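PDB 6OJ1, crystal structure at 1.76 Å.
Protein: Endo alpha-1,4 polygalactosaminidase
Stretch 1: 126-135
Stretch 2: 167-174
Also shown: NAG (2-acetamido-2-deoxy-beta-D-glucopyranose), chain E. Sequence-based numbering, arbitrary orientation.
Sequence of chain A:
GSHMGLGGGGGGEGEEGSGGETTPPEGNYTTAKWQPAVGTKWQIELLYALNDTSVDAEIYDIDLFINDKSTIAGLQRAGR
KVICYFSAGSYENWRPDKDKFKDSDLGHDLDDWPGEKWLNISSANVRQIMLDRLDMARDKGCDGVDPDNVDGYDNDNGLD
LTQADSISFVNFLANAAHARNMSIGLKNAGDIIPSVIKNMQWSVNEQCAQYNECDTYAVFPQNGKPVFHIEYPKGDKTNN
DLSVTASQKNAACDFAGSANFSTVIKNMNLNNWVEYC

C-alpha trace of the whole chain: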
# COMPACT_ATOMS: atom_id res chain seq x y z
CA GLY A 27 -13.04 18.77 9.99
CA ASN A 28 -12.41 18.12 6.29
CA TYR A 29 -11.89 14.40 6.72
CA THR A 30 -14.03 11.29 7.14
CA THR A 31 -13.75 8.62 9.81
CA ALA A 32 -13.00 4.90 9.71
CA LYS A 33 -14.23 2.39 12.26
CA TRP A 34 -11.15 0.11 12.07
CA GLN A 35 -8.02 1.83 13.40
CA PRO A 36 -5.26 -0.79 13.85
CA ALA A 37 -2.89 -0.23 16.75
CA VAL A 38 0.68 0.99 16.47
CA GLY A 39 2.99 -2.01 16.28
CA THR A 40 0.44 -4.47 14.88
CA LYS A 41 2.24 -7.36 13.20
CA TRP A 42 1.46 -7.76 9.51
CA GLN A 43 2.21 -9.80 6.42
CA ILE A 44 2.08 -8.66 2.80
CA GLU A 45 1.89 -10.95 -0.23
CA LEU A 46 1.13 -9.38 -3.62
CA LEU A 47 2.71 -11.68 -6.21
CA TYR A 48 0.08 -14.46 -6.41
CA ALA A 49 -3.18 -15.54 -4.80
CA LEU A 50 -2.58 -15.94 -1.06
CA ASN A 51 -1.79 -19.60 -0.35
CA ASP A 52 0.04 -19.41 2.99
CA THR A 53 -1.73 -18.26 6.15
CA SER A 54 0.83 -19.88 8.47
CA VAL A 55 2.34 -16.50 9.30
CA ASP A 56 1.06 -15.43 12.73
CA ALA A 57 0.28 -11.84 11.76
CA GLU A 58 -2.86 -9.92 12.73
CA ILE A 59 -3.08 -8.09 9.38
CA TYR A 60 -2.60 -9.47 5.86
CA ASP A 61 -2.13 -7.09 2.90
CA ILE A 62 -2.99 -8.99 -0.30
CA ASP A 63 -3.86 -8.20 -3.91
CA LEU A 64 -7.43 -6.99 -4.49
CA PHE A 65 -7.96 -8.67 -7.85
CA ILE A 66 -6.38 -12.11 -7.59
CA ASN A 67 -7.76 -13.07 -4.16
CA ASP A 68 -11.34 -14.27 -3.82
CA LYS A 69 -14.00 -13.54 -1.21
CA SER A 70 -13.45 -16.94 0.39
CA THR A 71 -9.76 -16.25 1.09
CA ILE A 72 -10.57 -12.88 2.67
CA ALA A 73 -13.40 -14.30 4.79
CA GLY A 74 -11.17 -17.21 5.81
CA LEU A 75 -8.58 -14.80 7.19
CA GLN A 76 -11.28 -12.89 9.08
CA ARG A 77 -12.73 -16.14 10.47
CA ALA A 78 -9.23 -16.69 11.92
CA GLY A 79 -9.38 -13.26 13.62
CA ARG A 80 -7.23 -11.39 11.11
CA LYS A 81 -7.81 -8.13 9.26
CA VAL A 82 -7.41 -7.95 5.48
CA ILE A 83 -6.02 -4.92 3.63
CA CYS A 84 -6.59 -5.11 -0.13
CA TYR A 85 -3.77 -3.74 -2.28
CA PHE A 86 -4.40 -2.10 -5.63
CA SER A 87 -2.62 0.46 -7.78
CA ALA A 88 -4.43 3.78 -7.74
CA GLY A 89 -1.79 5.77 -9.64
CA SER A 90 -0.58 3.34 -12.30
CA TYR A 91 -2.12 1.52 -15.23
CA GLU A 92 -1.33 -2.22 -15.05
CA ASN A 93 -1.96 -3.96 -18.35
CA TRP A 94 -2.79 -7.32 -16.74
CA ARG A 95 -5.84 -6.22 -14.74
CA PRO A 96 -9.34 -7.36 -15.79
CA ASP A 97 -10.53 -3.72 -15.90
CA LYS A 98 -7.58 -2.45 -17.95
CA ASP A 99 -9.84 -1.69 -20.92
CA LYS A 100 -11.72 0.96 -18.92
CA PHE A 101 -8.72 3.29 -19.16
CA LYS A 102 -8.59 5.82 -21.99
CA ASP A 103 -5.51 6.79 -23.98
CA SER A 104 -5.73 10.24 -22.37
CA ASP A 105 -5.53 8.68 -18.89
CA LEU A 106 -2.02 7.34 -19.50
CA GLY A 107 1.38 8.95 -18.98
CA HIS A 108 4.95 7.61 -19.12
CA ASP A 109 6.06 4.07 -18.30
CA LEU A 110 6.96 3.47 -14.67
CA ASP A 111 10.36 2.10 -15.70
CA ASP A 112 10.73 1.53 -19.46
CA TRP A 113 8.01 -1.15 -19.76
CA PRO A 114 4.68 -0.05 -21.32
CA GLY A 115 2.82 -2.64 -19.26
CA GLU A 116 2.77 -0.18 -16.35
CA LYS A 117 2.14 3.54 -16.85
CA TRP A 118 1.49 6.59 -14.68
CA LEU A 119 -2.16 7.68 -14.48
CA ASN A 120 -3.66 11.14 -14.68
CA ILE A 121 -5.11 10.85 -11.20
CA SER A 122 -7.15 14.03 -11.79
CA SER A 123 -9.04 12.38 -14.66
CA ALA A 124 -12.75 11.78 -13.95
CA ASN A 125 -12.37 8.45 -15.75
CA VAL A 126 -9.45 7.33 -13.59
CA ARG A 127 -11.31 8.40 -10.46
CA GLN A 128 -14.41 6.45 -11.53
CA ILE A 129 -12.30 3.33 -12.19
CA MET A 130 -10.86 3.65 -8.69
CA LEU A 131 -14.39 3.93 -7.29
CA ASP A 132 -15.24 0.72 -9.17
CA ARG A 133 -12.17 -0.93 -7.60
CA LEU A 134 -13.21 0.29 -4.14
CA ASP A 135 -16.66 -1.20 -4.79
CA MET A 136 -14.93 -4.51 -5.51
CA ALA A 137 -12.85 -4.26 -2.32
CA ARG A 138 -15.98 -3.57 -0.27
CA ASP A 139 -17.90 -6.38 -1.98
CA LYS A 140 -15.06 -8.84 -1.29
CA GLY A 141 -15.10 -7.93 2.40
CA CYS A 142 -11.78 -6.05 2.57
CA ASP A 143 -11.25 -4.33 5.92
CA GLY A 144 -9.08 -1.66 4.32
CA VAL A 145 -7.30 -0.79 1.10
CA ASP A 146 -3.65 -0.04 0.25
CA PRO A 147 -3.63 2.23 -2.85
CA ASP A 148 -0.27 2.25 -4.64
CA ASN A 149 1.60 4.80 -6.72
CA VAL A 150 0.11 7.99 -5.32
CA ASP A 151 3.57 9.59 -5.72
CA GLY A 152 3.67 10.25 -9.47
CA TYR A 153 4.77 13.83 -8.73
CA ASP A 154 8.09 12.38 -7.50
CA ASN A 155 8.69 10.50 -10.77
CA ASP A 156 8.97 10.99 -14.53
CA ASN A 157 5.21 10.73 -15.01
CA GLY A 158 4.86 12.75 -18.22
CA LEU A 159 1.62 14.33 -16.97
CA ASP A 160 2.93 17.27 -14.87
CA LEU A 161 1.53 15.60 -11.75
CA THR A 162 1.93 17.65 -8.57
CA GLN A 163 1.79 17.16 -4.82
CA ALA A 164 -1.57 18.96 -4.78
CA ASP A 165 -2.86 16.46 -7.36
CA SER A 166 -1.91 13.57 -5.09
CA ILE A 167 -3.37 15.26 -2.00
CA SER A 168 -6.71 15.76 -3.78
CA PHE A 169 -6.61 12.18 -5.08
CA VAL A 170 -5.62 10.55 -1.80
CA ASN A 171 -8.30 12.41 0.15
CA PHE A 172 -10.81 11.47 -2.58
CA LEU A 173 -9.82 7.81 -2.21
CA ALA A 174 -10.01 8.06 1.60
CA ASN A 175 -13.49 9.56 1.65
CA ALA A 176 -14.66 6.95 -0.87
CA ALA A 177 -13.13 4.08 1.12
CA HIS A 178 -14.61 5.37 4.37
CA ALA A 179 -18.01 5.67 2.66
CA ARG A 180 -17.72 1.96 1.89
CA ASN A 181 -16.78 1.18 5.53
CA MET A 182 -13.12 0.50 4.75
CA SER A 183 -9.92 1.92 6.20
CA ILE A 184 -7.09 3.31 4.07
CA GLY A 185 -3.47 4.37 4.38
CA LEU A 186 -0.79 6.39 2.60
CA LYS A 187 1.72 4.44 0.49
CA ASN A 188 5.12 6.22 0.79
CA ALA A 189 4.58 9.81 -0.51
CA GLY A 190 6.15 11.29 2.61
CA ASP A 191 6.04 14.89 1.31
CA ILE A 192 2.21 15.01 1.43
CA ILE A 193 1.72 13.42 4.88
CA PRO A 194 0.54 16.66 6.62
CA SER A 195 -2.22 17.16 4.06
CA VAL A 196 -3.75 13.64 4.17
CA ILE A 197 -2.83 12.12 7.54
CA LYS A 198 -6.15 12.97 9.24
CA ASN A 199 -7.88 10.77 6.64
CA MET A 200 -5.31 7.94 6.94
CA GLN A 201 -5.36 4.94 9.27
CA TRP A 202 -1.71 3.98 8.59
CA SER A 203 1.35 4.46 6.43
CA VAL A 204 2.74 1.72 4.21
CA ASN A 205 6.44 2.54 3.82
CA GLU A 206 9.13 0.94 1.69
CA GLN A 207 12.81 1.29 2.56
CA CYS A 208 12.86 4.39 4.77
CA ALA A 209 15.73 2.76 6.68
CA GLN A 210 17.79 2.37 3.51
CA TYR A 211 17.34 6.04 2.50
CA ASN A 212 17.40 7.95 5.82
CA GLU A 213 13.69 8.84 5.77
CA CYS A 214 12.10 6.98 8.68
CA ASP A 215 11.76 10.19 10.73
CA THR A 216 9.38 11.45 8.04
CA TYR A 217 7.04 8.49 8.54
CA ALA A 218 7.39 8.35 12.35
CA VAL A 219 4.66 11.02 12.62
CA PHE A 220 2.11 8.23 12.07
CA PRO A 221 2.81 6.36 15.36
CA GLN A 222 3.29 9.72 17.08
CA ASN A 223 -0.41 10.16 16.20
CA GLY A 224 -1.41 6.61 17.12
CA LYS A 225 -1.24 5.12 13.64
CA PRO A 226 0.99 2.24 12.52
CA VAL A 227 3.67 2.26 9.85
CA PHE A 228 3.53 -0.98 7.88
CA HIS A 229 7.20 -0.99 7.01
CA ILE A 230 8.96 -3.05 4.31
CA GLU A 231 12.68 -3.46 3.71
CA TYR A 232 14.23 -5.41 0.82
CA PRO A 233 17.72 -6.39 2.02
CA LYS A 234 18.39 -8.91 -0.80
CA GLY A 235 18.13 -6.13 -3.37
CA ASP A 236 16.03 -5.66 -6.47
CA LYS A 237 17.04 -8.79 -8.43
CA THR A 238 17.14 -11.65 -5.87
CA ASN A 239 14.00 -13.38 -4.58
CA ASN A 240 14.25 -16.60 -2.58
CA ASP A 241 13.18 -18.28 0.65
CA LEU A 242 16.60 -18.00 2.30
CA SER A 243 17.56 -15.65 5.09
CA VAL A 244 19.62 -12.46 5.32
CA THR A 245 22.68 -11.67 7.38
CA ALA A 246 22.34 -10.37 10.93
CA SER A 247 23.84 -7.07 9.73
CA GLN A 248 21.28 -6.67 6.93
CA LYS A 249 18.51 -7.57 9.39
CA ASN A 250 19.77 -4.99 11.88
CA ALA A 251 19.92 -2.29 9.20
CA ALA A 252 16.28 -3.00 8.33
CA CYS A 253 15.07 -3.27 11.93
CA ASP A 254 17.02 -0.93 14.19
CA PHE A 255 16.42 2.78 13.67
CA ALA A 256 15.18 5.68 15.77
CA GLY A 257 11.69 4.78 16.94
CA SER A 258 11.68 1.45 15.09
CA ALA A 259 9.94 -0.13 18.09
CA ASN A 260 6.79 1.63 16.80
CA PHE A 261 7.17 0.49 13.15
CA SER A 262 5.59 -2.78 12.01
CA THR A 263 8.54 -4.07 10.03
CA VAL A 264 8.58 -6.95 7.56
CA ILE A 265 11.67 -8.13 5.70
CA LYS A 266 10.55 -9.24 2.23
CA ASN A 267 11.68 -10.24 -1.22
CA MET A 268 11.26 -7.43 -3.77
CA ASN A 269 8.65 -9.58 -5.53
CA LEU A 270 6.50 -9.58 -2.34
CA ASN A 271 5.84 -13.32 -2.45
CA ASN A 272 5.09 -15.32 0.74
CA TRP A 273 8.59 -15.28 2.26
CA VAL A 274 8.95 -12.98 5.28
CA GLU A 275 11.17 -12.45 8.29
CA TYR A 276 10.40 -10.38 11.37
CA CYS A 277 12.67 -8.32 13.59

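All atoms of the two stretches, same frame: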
# COMPACT_ATOMS: atom_id res chain seq x y z
N VAL A 126 -10.29 8.04 -14.54
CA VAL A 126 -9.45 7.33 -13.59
C VAL A 126 -10.12 7.26 -12.23
O VAL A 126 -10.17 6.20 -11.59
CB VAL A 126 -8.06 8.01 -13.50
CG1 VAL A 126 -7.25 7.44 -12.31
CG2 VAL A 126 -7.29 7.77 -14.81
N ARG A 127 -10.66 8.39 -11.77
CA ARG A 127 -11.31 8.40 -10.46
C ARG A 127 -12.50 7.45 -10.42
O ARG A 127 -12.70 6.73 -9.43
CB ARG A 127 -11.69 9.83 -10.11
CG ARG A 127 -10.42 10.63 -9.80
CD ARG A 127 -10.74 11.99 -9.25
NE ARG A 127 -9.54 12.66 -8.77
CZ ARG A 127 -9.56 13.60 -7.83
NH1 ARG A 127 -10.72 13.94 -7.27
NH2 ARG A 127 -8.44 14.19 -7.44
N GLN A 128 -13.27 7.37 -11.51
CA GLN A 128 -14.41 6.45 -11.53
C GLN A 128 -13.93 4.99 -11.53
O GLN A 128 -14.56 4.14 -10.89
CB GLN A 128 -15.32 6.71 -12.72
CG GLN A 128 -16.60 5.85 -12.72
CD GLN A 128 -17.45 6.03 -11.47
OE1 GLN A 128 -17.89 7.14 -11.16
NE2 GLN A 128 -17.68 4.94 -10.74
N ILE A 129 -12.85 4.69 -12.24
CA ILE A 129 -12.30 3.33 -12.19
C ILE A 129 -11.89 2.98 -10.77
O ILE A 129 -12.13 1.86 -10.29
CB ILE A 129 -11.12 3.18 -13.18
CG1 ILE A 129 -11.61 3.29 -14.63
CG2 ILE A 129 -10.37 1.83 -12.95
CD1 ILE A 129 -10.47 3.52 -15.62
N MET A 130 -11.26 3.93 -10.06
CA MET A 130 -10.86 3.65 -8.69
C MET A 130 -12.07 3.47 -7.78
O MET A 130 -12.01 2.66 -6.84
CB MET A 130 -9.94 4.74 -8.14
CG MET A 130 -8.64 4.87 -8.95
SD MET A 130 -7.86 3.26 -9.28
CE MET A 130 -6.91 3.63 -10.77
N LEU A 131 -13.16 4.20 -8.04
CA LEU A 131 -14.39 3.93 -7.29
C LEU A 131 -14.91 2.54 -7.58
O LEU A 131 -15.39 1.85 -6.67
CB LEU A 131 -15.47 4.96 -7.63
CG LEU A 131 -15.21 6.40 -7.19
CD1 LEU A 131 -16.36 7.26 -7.65
CD2 LEU A 131 -15.06 6.45 -5.67
N ASP A 132 -14.85 2.10 -8.84
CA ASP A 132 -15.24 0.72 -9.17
C ASP A 132 -14.37 -0.29 -8.42
O ASP A 132 -14.87 -1.33 -7.96
CB ASP A 132 -15.13 0.47 -10.68
CG ASP A 132 -16.12 1.27 -11.51
OD1 ASP A 132 -17.03 1.92 -10.96
OD2 ASP A 132 -15.96 1.25 -12.76
N ARG A 133 -13.06 -0.02 -8.32
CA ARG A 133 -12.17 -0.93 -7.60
C ARG A 133 -12.47 -0.93 -6.11
O ARG A 133 -12.41 -1.98 -5.47
CB ARG A 133 -10.71 -0.57 -7.87
CG ARG A 133 -10.25 -0.94 -9.30
CD ARG A 133 -8.83 -0.45 -9.61
NE ARG A 133 -8.40 -0.87 -10.95
CZ ARG A 133 -7.16 -0.75 -11.41
NH1 ARG A 133 -6.21 -0.19 -10.67
NH2 ARG A 133 -6.87 -1.19 -12.63
N LEU A 134 -12.81 0.24 -5.55
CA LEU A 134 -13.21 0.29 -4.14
C LEU A 134 -14.51 -0.46 -3.90
O LEU A 134 -14.69 -1.10 -2.85
CB LEU A 134 -13.34 1.75 -3.67
CG LEU A 134 -12.00 2.50 -3.59
CD1 LEU A 134 -12.27 4.00 -3.28
CD2 LEU A 134 -11.04 1.91 -2.57
N ASP A 135 -15.46 -0.38 -4.85
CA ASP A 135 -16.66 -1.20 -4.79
C ASP A 135 -16.29 -2.67 -4.69
O ASP A 135 -16.84 -3.41 -3.87
CB ASP A 135 -17.54 -0.99 -6.02
CG ASP A 135 -18.30 0.32 -6.01
OD1 ASP A 135 -18.25 1.09 -5.02
OD2 ASP A 135 -18.98 0.58 -7.04
N ILE A 167 -2.61 14.96 -3.22
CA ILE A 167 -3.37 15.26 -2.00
C ILE A 167 -4.87 15.17 -2.30
O ILE A 167 -5.62 14.53 -1.57
CB ILE A 167 -2.98 16.63 -1.44
CG1 ILE A 167 -1.55 16.58 -0.88
CG2 ILE A 167 -3.93 17.04 -0.33
CD1 ILE A 167 -0.87 17.96 -0.75
N SER A 168 -5.31 15.83 -3.38
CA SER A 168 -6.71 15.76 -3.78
C SER A 168 -7.13 14.31 -4.00
O SER A 168 -8.19 13.88 -3.53
CB SER A 168 -6.93 16.57 -5.06
OG SER A 168 -8.23 16.37 -5.60
N PHE A 169 -6.29 13.55 -4.71
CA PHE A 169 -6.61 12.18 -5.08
C PHE A 169 -6.67 11.28 -3.86
O PHE A 169 -7.60 10.48 -3.70
CB PHE A 169 -5.56 11.68 -6.08
CG PHE A 169 -5.83 10.31 -6.65
CD1 PHE A 169 -7.03 10.01 -7.31
CD2 PHE A 169 -4.85 9.33 -6.58
CE1 PHE A 169 -7.23 8.74 -7.87
CE2 PHE A 169 -5.05 8.07 -7.14
CZ PHE A 169 -6.24 7.79 -7.79
N VAL A 170 -5.67 11.41 -2.98
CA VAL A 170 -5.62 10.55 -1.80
C VAL A 170 -6.81 10.84 -0.89
O VAL A 170 -7.44 9.92 -0.36
CB VAL A 170 -4.27 10.72 -1.08
CG1 VAL A 170 -4.34 10.17 0.35
CG2 VAL A 170 -3.14 10.03 -1.88
N ASN A 171 -7.15 12.12 -0.70
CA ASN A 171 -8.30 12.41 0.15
C ASN A 171 -9.60 11.95 -0.51
O ASN A 171 -10.52 11.50 0.19
CB ASN A 171 -8.34 13.90 0.50
CG ASN A 171 -7.38 14.24 1.63
OD1 ASN A 171 -7.29 13.50 2.62
ND2 ASN A 171 -6.66 15.35 1.49
N PHE A 172 -9.68 12.03 -1.84
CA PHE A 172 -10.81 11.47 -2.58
C PHE A 172 -10.94 9.97 -2.34
O PHE A 172 -12.03 9.46 -2.05
CB PHE A 172 -10.64 11.77 -4.07
CG PHE A 172 -11.43 10.86 -4.98
CD1 PHE A 172 -12.75 11.14 -5.28
CD2 PHE A 172 -10.82 9.76 -5.59
CE1 PHE A 172 -13.47 10.31 -6.14
CE2 PHE A 172 -11.53 8.93 -6.44
CZ PHE A 172 -12.86 9.21 -6.72
N LEU A 173 -9.82 9.25 -2.48
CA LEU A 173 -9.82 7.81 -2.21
C LEU A 173 -10.22 7.51 -0.77
O LEU A 173 -10.97 6.56 -0.52
CB LEU A 173 -8.44 7.21 -2.51
CG LEU A 173 -7.95 7.22 -3.96
CD1 LEU A 173 -6.51 6.70 -4.01
CD2 LEU A 173 -8.86 6.36 -4.87
N ALA A 174 -9.72 8.31 0.19
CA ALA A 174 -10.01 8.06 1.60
C ALA A 174 -11.48 8.25 1.90
O ALA A 174 -12.10 7.43 2.59
CB ALA A 174 -9.17 8.97 2.50
C1 NAG E . -8.11 20.01 4.95
C2 NAG E . -7.28 19.20 3.92
C3 NAG E . -5.79 19.57 4.00
C4 NAG E . -5.62 21.08 3.90
C5 NAG E . -6.45 21.75 4.99
C6 NAG E . -6.33 23.26 5.01
C7 NAG E . -7.11 17.06 5.18
C8 NAG E . -7.43 15.59 5.14
N2 NAG E . -7.48 17.76 4.09
O3 NAG E . -5.12 18.92 2.92
O4 NAG E . -4.26 21.51 3.98
O5 NAG E . -7.83 21.42 4.79
O6 NAG E . -7.16 23.87 4.03
O7 NAG E . -6.53 17.57 6.14
O HOH W 1 -11.39 15.91 -5.30

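Both stretches are helical throughout, and each is an internal segment of a longer helix. Their backbones are held by regular i to i+4 hydrogen bonds, such as Leu-131 N to Arg-127 O at 2.9 Å and Leu-173 N to Phe-169 O at 2.8 Å. The two helices run in the same general direction, with 31° between their N-to-C axes. The axes come no closer than 11.0 Å. At that spacing side chains, not backbones, fill the gap. The register pairs Arg-127 with Phe-169, CA to CA 8.1 Å, and Met-130 with Leu-173, CA to CA 7.8 Å. Together the stretches bury 426 Å² of surface.

Arg-127 makes the most extensive contact. Its CA-to-CB bond points sideways, but an extended side chain (chi1 m, chi2 t, chi3 t) carries its end to the second helix. There Arg-127 NH2 donates a hydrogen bond to Ser-168 OG at 2.9 Å. The N-H...O angle of 169° is nearly linear, and the hydroxyl oxygen lies near the guanidinium plane, as suits an N-H donor. A water reinforces the link. It accepts from Arg-127 NH1 at 2.9 Å and also hydrogen-bonds Ser-168 OG at 3.2 Å.

The same arginine packs over Phe-172, whose CA-to-CB bond points toward the first helix. Arg-127 CD sits 4.2 Å from the centroid of the Phe-172 ring and 7° off the ring normal, a CH-pi contact over the face. The charged end lies less centrally. Arg-127 CZ is 4.8 Å from that centroid and 28° off the normal, so the cation-pi contact is off-centre. Phe-169 meets the arginine differently: Arg-127 NE lies 3.9 Å from Phe-169 CD1, at the ring edge.

The remaining contacts are mainly apolar. Leu-131 CD2 reaches Phe-172 CZ at 3.7 Å, so this ring touches side chains one helical turn apart. Met-130 CB packs against Leu-173 CD2 at 3.8 Å. Its CA-to-CB bond points toward the second helix, while the end of the side chain leads away. Met-130 CG also lies 4.0 Å from Phe-169 CZ, at the edge of that ring. One turn further on, Leu-134 CD1 approaches Leu-173 CD2 at 4.4 Å and the backbone Leu-173 O at 4.0 Å. Met-130, Leu-134, Phe-169 and Leu-173 are all buried.

The CA-to-CB bond of Gln-128 points away from the second helix. Gln-128 NE2 donates a hydrogen bond to Asp-132 OD1 at 3.1 Å, within its own helix.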